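Long-range contacts in 2',5'-phosphodiesterase 12 (Homo sapiens, PDB 4Z0V), which belongs to the endonuclease/exonuclease/phosphatase family, a phosphodiesterase-type protein with a DNase I-like domain behind an N-terminal domain: residues Ile230-Ala235 and Ser264-Ser269; Val304-Ile309 and His367-Lys372; Ile394-Asn399 and Cys435-Lys440. All blocks are in the same frame, centred on the assembly; numbering follows the deposited sequence.

Contact 1 of 3, residues Ile230-Ala235 and Ser264-Ser269; sequences ISFYEA and SVLQVS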
# COMPACT_ATOMS: atom_id res chain seq x y z
N ILE A 230 5.33 8.41 13.38
CA ILE A 230 4.83 8.70 14.73
C ILE A 230 3.58 7.89 15.02
O ILE A 230 2.88 7.45 14.10
CB ILE A 230 4.51 10.21 14.97
CG1 ILE A 230 3.46 10.76 13.94
CG2 ILE A 230 5.79 11.10 15.02
CD1 ILE A 230 2.74 12.13 14.36
N SER A 231 3.27 7.75 16.33
CA SER A 231 1.97 7.35 16.82
C SER A 231 1.27 8.66 17.14
O SER A 231 1.91 9.51 17.78
CB SER A 231 2.09 6.46 18.06
OG SER A 231 2.59 5.19 17.67
N PHE A 232 0.03 8.90 16.67
CA PHE A 232 -0.62 10.19 16.98
C PHE A 232 -0.75 10.43 18.48
O PHE A 232 -0.52 11.55 18.91
CB PHE A 232 -2.02 10.32 16.34
CG PHE A 232 -2.03 10.26 14.82
CD1 PHE A 232 -1.38 11.23 14.06
CD2 PHE A 232 -2.69 9.23 14.15
CE1 PHE A 232 -1.38 11.16 12.66
CE2 PHE A 232 -2.68 9.16 12.76
CZ PHE A 232 -2.05 10.13 12.02
N TYR A 233 -1.08 9.40 19.29
CA TYR A 233 -1.29 9.63 20.73
C TYR A 233 0.01 10.11 21.40
O TYR A 233 -0.02 10.98 22.26
CB TYR A 233 -1.85 8.36 21.42
CG TYR A 233 -0.81 7.30 21.71
CD1 TYR A 233 -0.58 6.27 20.81
CD2 TYR A 233 -0.09 7.31 22.90
CE1 TYR A 233 0.39 5.29 21.07
CE2 TYR A 233 0.88 6.35 23.16
CZ TYR A 233 1.13 5.35 22.23
OH TYR A 233 2.09 4.40 22.49
N GLU A 234 1.14 9.54 20.99
CA GLU A 234 2.45 9.86 21.57
C GLU A 234 2.85 11.28 21.21
O GLU A 234 3.24 12.05 22.09
CB GLU A 234 3.48 8.87 21.03
CG GLU A 234 4.66 8.63 21.94
CD GLU A 234 5.39 7.36 21.57
OE1 GLU A 234 5.57 7.11 20.35
OE2 GLU A 234 5.74 6.59 22.49
N ALA A 235 2.72 11.65 19.91
CA ALA A 235 3.04 12.99 19.45
C ALA A 235 2.17 14.03 20.15
O ALA A 235 2.70 15.02 20.64
CB ALA A 235 2.87 13.09 17.95
N SER A 264 -3.59 4.45 16.16
CA SER A 264 -3.32 4.95 14.80
C SER A 264 -1.91 5.58 14.68
O SER A 264 -1.44 6.31 15.57
CB SER A 264 -4.39 5.93 14.34
OG SER A 264 -5.67 5.59 14.85
N VAL A 265 -1.25 5.25 13.57
CA VAL A 265 0.10 5.67 13.26
C VAL A 265 0.14 6.43 11.93
O VAL A 265 -0.77 6.36 11.08
CB VAL A 265 1.09 4.45 13.26
CG1 VAL A 265 1.21 3.82 14.66
CG2 VAL A 265 0.68 3.41 12.22
N LEU A 266 1.22 7.19 11.78
CA LEU A 266 1.55 7.98 10.60
C LEU A 266 2.94 7.61 10.15
O LEU A 266 3.89 7.73 10.93
CB LEU A 266 1.49 9.48 10.93
CG LEU A 266 1.88 10.42 9.76
CD1 LEU A 266 0.87 10.31 8.60
CD2 LEU A 266 1.98 11.86 10.25
N GLN A 267 3.07 7.19 8.92
CA GLN A 267 4.38 6.84 8.37
C GLN A 267 4.84 8.01 7.51
O GLN A 267 4.06 8.54 6.71
CB GLN A 267 4.22 5.55 7.57
CG GLN A 267 5.46 5.07 6.82
CD GLN A 267 5.16 3.73 6.18
OE1 GLN A 267 4.23 3.59 5.36
NE2 GLN A 267 5.91 2.71 6.59
N VAL A 268 6.07 8.46 7.71
CA VAL A 268 6.58 9.58 6.94
C VAL A 268 7.95 9.20 6.44
O VAL A 268 8.83 8.85 7.24
CB VAL A 268 6.60 10.92 7.72
CG1 VAL A 268 7.20 12.03 6.86
CG2 VAL A 268 5.21 11.33 8.22
N SER A 269 8.15 9.35 5.14
CA SER A 269 9.43 9.04 4.50
C SER A 269 9.83 10.19 3.59
O SER A 269 9.03 10.60 2.74
CB SER A 269 9.31 7.75 3.69
OG SER A 269 8.67 6.72 4.43
O HOH W 1 -2.56 7.18 18.03
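The ring of Phe232 meets Leu266 obliquely. The two side chains cross at about a right angle, and Phe232 CE1 comes within 3.7 Å of Leu266 CB. The first torsion of Phe232 puts CG anti to its own carbonyl carbon, beside the backbone N (chi1 -61°); the ring lies alongside Ser264 and Leu266. Ser264 CB sits at the edge of this ring, in its plane, 3.7 Å from Phe232 CD2.

Ile230 meets the same leucine differently. Ile230 and Leu266 lie side by side and point the same way, with CG1 of Ile230 3.8 Å from CB of Leu266. They form an antiparallel hydrogen-bonded pair. As directly paired residues, they put both side chains on one face of the sheet. Ile230 N gives a bond to Leu266 O, and Leu266 N returns one of 2.9 Å to Ile230 O. This second bond is nearly straight at hydrogen, 172°.

Ser231 and Val265 are the adjacent non-hydrogen-bonded pair. Their side chains are on the other face, where Ser231 OG touches Val265 CG1 at 3.6 Å.

Past Ser231 the chain turns into helix 232-238, yet the pairing goes one step further. Phe232 N binds Ser264 O at 3.2 Å, with the donor tilted from the carbonyl plane. A water also donates to Ser264 O and accepts from Tyr233 N, so this oxygen has two partners at the strand-to-helix change. The hydroxyl of Ser264 is bonded to Gln301 of helix 295-316. That helix also packs on Phe232, through Val304 and Ala305.

The arrangement is an antiparallel strand pair at the edge of a mixed sheet, covered by a helix, as in the layered alpha/beta fold of DNase I-like proteins.

Contact 2 of 3, residues Val304-Ile309 and His367-Lys372; sequences VALAHI and HFFKLK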
# COMPACT_ATOMS: atom_id res chain seq x y z
N VAL A 304 -2.89 16.68 13.98
CA VAL A 304 -1.56 16.22 14.44
C VAL A 304 -0.72 15.88 13.20
O VAL A 304 0.46 16.26 13.13
CB VAL A 304 -1.65 14.99 15.39
CG1 VAL A 304 -0.25 14.42 15.71
CG2 VAL A 304 -2.40 15.32 16.68
N ALA A 305 -1.31 15.10 12.28
CA ALA A 305 -0.58 14.66 11.07
C ALA A 305 -0.06 15.84 10.29
O ALA A 305 1.10 15.86 9.92
CB ALA A 305 -1.48 13.79 10.17
N LEU A 306 -0.92 16.83 10.03
CA LEU A 306 -0.51 17.98 9.22
C LEU A 306 0.55 18.83 9.93
O LEU A 306 1.49 19.27 9.26
CB LEU A 306 -1.72 18.84 8.80
CG LEU A 306 -2.70 18.16 7.81
CD1 LEU A 306 -3.88 19.11 7.47
CD2 LEU A 306 -1.99 17.70 6.50
N ALA A 307 0.46 18.99 11.27
CA ALA A 307 1.47 19.72 12.05
C ALA A 307 2.79 18.96 12.02
O ALA A 307 3.85 19.57 11.93
CB ALA A 307 1.00 19.93 13.49
N HIS A 308 2.73 17.62 12.12
CA HIS A 308 3.93 16.80 12.04
C HIS A 308 4.57 16.91 10.64
O HIS A 308 5.79 17.09 10.53
CB HIS A 308 3.64 15.31 12.37
CG HIS A 308 4.89 14.49 12.36
ND1 HIS A 308 5.93 14.76 13.25
CD2 HIS A 308 5.27 13.48 11.54
CE1 HIS A 308 6.89 13.88 12.96
NE2 HIS A 308 6.54 13.10 11.94
N ILE A 309 3.76 16.81 9.59
CA ILE A 309 4.28 16.88 8.22
C ILE A 309 4.84 18.28 7.94
O ILE A 309 5.88 18.40 7.27
CB ILE A 309 3.17 16.47 7.22
CG1 ILE A 309 2.88 14.95 7.35
CG2 ILE A 309 3.60 16.81 5.79
CD1 ILE A 309 1.50 14.51 6.77
N HIS A 367 -4.76 25.23 8.83
CA HIS A 367 -3.48 24.72 8.30
C HIS A 367 -3.22 25.48 7.02
O HIS A 367 -4.17 25.98 6.38
CB HIS A 367 -3.44 23.18 8.13
CG HIS A 367 -4.19 22.67 6.94
ND1 HIS A 367 -3.61 22.65 5.68
CD2 HIS A 367 -5.44 22.18 6.85
CE1 HIS A 367 -4.53 22.17 4.87
NE2 HIS A 367 -5.66 21.87 5.53
N PHE A 368 -1.95 25.52 6.58
CA PHE A 368 -1.62 26.29 5.38
C PHE A 368 -1.18 25.43 4.21
O PHE A 368 -0.62 25.98 3.25
CB PHE A 368 -0.56 27.37 5.69
CG PHE A 368 -0.96 28.22 6.87
CD1 PHE A 368 -2.08 29.05 6.79
CD2 PHE A 368 -0.27 28.14 8.07
CE1 PHE A 368 -2.47 29.82 7.89
CE2 PHE A 368 -0.67 28.91 9.17
CZ PHE A 368 -1.77 29.74 9.08
N PHE A 369 -1.46 24.10 4.23
CA PHE A 369 -1.14 23.29 3.07
C PHE A 369 -2.18 23.51 1.99
O PHE A 369 -3.35 23.70 2.31
CB PHE A 369 -1.17 21.80 3.46
CG PHE A 369 0.01 21.34 4.27
CD1 PHE A 369 1.22 21.04 3.65
CD2 PHE A 369 -0.08 21.22 5.65
CE1 PHE A 369 2.31 20.57 4.40
CE2 PHE A 369 1.00 20.74 6.39
CZ PHE A 369 2.18 20.41 5.76
N LYS A 370 -1.78 23.42 0.72
CA LYS A 370 -2.76 23.49 -0.39
C LYS A 370 -2.79 22.09 -0.97
O LYS A 370 -1.88 21.71 -1.72
CB LYS A 370 -2.39 24.56 -1.42
CG LYS A 370 -2.17 25.94 -0.80
CD LYS A 370 -3.38 26.45 0.01
CE LYS A 370 -2.97 27.58 0.95
NZ LYS A 370 -4.07 27.91 1.89
N LEU A 371 -3.80 21.31 -0.54
CA LEU A 371 -3.92 19.88 -0.86
C LEU A 371 -5.11 19.60 -1.69
O LEU A 371 -6.19 20.11 -1.44
CB LEU A 371 -3.98 19.03 0.42
CG LEU A 371 -2.77 19.14 1.36
CD1 LEU A 371 -3.09 18.54 2.72
CD2 LEU A 371 -1.53 18.51 0.77
N LYS A 372 -4.90 18.79 -2.70
CA LYS A 372 -5.96 18.38 -3.61
C LYS A 372 -6.04 16.88 -3.57
O LYS A 372 -4.99 16.23 -3.52
CB LYS A 372 -5.63 18.87 -5.03
CG LYS A 372 -6.58 18.40 -6.13
CD LYS A 372 -6.04 18.73 -7.52
CE LYS A 372 -6.93 18.12 -8.59
NZ LYS A 372 -6.43 18.40 -9.96
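Leu306 reaches from helix 295-316 into a group formed by His367, Phe369 and Leu371. The tight part of the contact lies at His367 and Phe369. CD1 of Leu306 sits over one face of the His367 imidazole, 3.6 Å from the ring centroid and 16° off the ring normal. This is a CH-pi contact, displaced toward the CG-CD2 side, with Leu306 CD1 3.5 Å from CD2 of His367.

Phe369 comes in beside the helix backbone. Its CE2 is 3.3 Å from Leu306 O, and the carbonyl oxygen lies at the ring edge, near its plane. Further along the helix, Ile309 CG2 touches Phe369 CZ at 3.9 Å, the two side chains crossing at about a right angle. Arg310 makes a cation-pi contact with Phe369.

Both ring nitrogens of His367 are engaged. With CG between the backbone N and the carbonyl carbon (chi1 76°), the ring stays close to the chain that follows. Phe369 N donates to His367 ND1 at 3.0 Å, a bent bond of 142° at hydrogen. His367 NE2 is bonded to Phe339 O of helix 335-342.

Leu371 is held more loosely. Its CD1 is 4.0 Å from CD2 of Leu306, the two side chains overlapping while each points against the other. No hydrogen bond joins the segments, and the touching residues are all buried. Phe368, Lys370 and Lys372, on the solvent side, take no part.

Side chains alternate in and out as the loop 367-370 leads into strand 371-373. Helix 295-316 packs on this loop and, through Leu371, on the sheet, and it also lies on Val322 and Phe324 of strand 322-327. This is consistent with the helix layer of the DNase I-like fold.

Contact 3 of 3, residues Ile394-Asn399 and Cys435-Lys440; sequences IFIDLN and CDLKWK. With GOL (glycerol), chain F.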
# COMPACT_ATOMS: atom_id res chain seq x y z
N ILE A 394 -5.35 10.30 -2.20
CA ILE A 394 -3.96 10.64 -2.46
C ILE A 394 -3.96 12.17 -2.43
O ILE A 394 -4.43 12.76 -3.39
CB ILE A 394 -3.38 10.07 -3.77
CG1 ILE A 394 -3.34 8.51 -3.72
CG2 ILE A 394 -1.96 10.66 -4.03
CD1 ILE A 394 -3.14 7.86 -5.14
N PHE A 395 -3.56 12.77 -1.33
CA PHE A 395 -3.56 14.24 -1.23
C PHE A 395 -2.24 14.77 -1.73
O PHE A 395 -1.17 14.30 -1.28
CB PHE A 395 -3.83 14.71 0.19
CG PHE A 395 -5.24 14.46 0.68
CD1 PHE A 395 -6.33 15.10 0.08
CD2 PHE A 395 -5.48 13.65 1.78
CE1 PHE A 395 -7.63 14.86 0.54
CE2 PHE A 395 -6.78 13.45 2.26
CZ PHE A 395 -7.84 14.07 1.64
N ILE A 396 -2.29 15.74 -2.67
CA ILE A 396 -1.04 16.25 -3.25
C ILE A 396 -0.86 17.72 -2.98
O ILE A 396 -1.82 18.48 -2.97
CB ILE A 396 -0.92 15.96 -4.76
CG1 ILE A 396 -2.02 16.70 -5.58
CG2 ILE A 396 -0.92 14.44 -5.03
CD1 ILE A 396 -1.78 16.77 -7.05
N ASP A 397 0.38 18.11 -2.77
CA ASP A 397 0.78 19.50 -2.55
C ASP A 397 0.68 20.26 -3.87
O ASP A 397 1.52 20.08 -4.76
CB ASP A 397 2.23 19.51 -2.05
CG ASP A 397 2.79 20.85 -1.65
OD1 ASP A 397 2.11 21.88 -1.91
OD2 ASP A 397 3.89 20.87 -1.07
N LEU A 398 -0.33 21.13 -4.00
CA LEU A 398 -0.52 21.93 -5.22
C LEU A 398 0.62 22.92 -5.49
O LEU A 398 0.74 23.40 -6.61
CB LEU A 398 -1.83 22.70 -5.16
CG LEU A 398 -3.08 21.85 -5.32
CD1 LEU A 398 -4.31 22.63 -4.90
CD2 LEU A 398 -3.18 21.23 -6.73
N ASN A 399 1.47 23.21 -4.49
CA ASN A 399 2.62 24.11 -4.76
C ASN A 399 3.62 23.51 -5.75
O ASN A 399 4.33 24.25 -6.43
CB ASN A 399 3.39 24.41 -3.47
CG ASN A 399 2.67 25.26 -2.47
OD1 ASN A 399 1.79 26.03 -2.80
ND2 ASN A 399 3.09 25.19 -1.21
N CYS A 435 -2.58 7.22 -9.56
CA CYS A 435 -2.57 8.44 -10.38
C CYS A 435 -1.16 8.78 -10.78
O CYS A 435 -0.21 8.47 -10.05
CB CYS A 435 -3.21 9.59 -9.63
SG CYS A 435 -2.31 10.05 -8.14
N ASP A 436 -1.01 9.44 -11.92
CA ASP A 436 0.30 9.91 -12.36
C ASP A 436 0.38 11.37 -12.01
O ASP A 436 -0.53 12.12 -12.38
CB ASP A 436 0.49 9.68 -13.86
CG ASP A 436 0.56 8.23 -14.24
OD1 ASP A 436 0.64 7.38 -13.32
OD2 ASP A 436 0.58 7.94 -15.45
N LEU A 437 1.38 11.75 -11.21
CA LEU A 437 1.59 13.14 -10.80
C LEU A 437 2.73 13.73 -11.59
O LEU A 437 3.62 13.00 -12.00
CB LEU A 437 1.93 13.18 -9.31
CG LEU A 437 0.91 12.52 -8.37
CD1 LEU A 437 1.43 12.58 -6.92
CD2 LEU A 437 -0.47 13.19 -8.52
N LYS A 438 2.70 15.03 -11.84
CA LYS A 438 3.80 15.67 -12.56
C LYS A 438 4.39 16.77 -11.69
O LYS A 438 3.65 17.48 -11.01
CB LYS A 438 3.30 16.24 -13.92
CG LYS A 438 4.41 16.74 -14.85
CD LYS A 438 3.89 16.83 -16.29
CE LYS A 438 4.96 17.12 -17.32
NZ LYS A 438 5.20 18.58 -17.47
N TRP A 439 5.73 16.85 -11.66
CA TRP A 439 6.44 17.92 -10.96
C TRP A 439 6.14 19.24 -11.70
O TRP A 439 6.21 19.26 -12.93
CB TRP A 439 7.97 17.66 -10.97
CG TRP A 439 8.44 16.46 -10.19
CD1 TRP A 439 8.82 15.25 -10.71
CD2 TRP A 439 8.79 16.42 -8.80
NE1 TRP A 439 9.36 14.46 -9.73
CE2 TRP A 439 9.37 15.16 -8.55
CE3 TRP A 439 8.68 17.34 -7.75
CZ2 TRP A 439 9.82 14.78 -7.28
CZ3 TRP A 439 9.11 16.96 -6.49
CH2 TRP A 439 9.67 15.70 -6.26
N LYS A 440 5.79 20.30 -10.95
CA LYS A 440 5.52 21.63 -11.52
C LYS A 440 6.82 22.38 -11.75
O LYS A 440 7.18 22.67 -12.89
CB LYS A 440 4.60 22.43 -10.60
CG LYS A 440 3.12 22.07 -10.71
CD LYS A 440 2.29 22.98 -9.82
CE LYS A 440 0.82 22.87 -10.11
NZ LYS A 440 0.04 23.85 -9.31
C1 GOL F . 3.61 28.11 -7.68
O1 GOL F . 4.30 27.36 -6.69
C2 GOL F . 3.26 27.24 -8.86
O2 GOL F . 2.97 25.92 -8.38
C3 GOL F . 2.03 27.79 -9.54
O3 GOL F . 1.27 26.76 -10.17
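The segments 394-399 and 435-440 run nearly parallel, their end-to-end directions 7° apart, but no backbone bond joins them, and even at their nearest Asn399 CA and Lys440 CA are 7.8 Å apart. Side chains fill the gap. CG2 of Ile396 meets the fork of Leu437, 3.5 Å from CD1 of Leu437. Ile394 CD1 touches Cys435 SG at 3.8 Å.

The exposed end is polar. Lys440 has two modelled conformers. In one of them its chain is extended beyond CG and Lys440 NZ bonds to Leu398 O at 2.8 Å, so this link is doubtful. Asn399 N binds Asp397 OD1 at 3.0 Å, meeting it from above the carboxylate plane; this is an Asx turn at the end of strand 387-397. A glycerol, probably from the crystallisation liquor, donates from O2 and O1 to Asn399 O.

The two strands belong to different sheets, which pack face to face here, as in the beta-sandwich core of DNase I-like proteins. Strand 387-397 lies between 322-327 and 371-373 in its sheet, with Phe395 turned to helix 335-342. Strand 433-439 lies between 125-132 and 401-406, and Ile394 and Ile396 reach those flanking strands at Ser130 and Val403.

How the contacts relate
The contacts follow one another along the chain, each closing before the next opens. All three reach the same mixed sheet. The centres of contacts 1 and 2 are about 14 Å apart; contact 1 packs on helix 295-316, which carries a segment of contact 2. The centres of contacts 2 and 3 lie about 15 Å apart, and the two meet through neighbouring strands 371-373 and 387-397, where Lys372 O probably bonds to Ile396 N. Contacts 1 and 3, about 23 Å apart between centres, do not touch. Contact 1 pairs strands within the sheet, and contact 3 joins it to the second sheet. Together they run from one helix layer through the first sheet to the second.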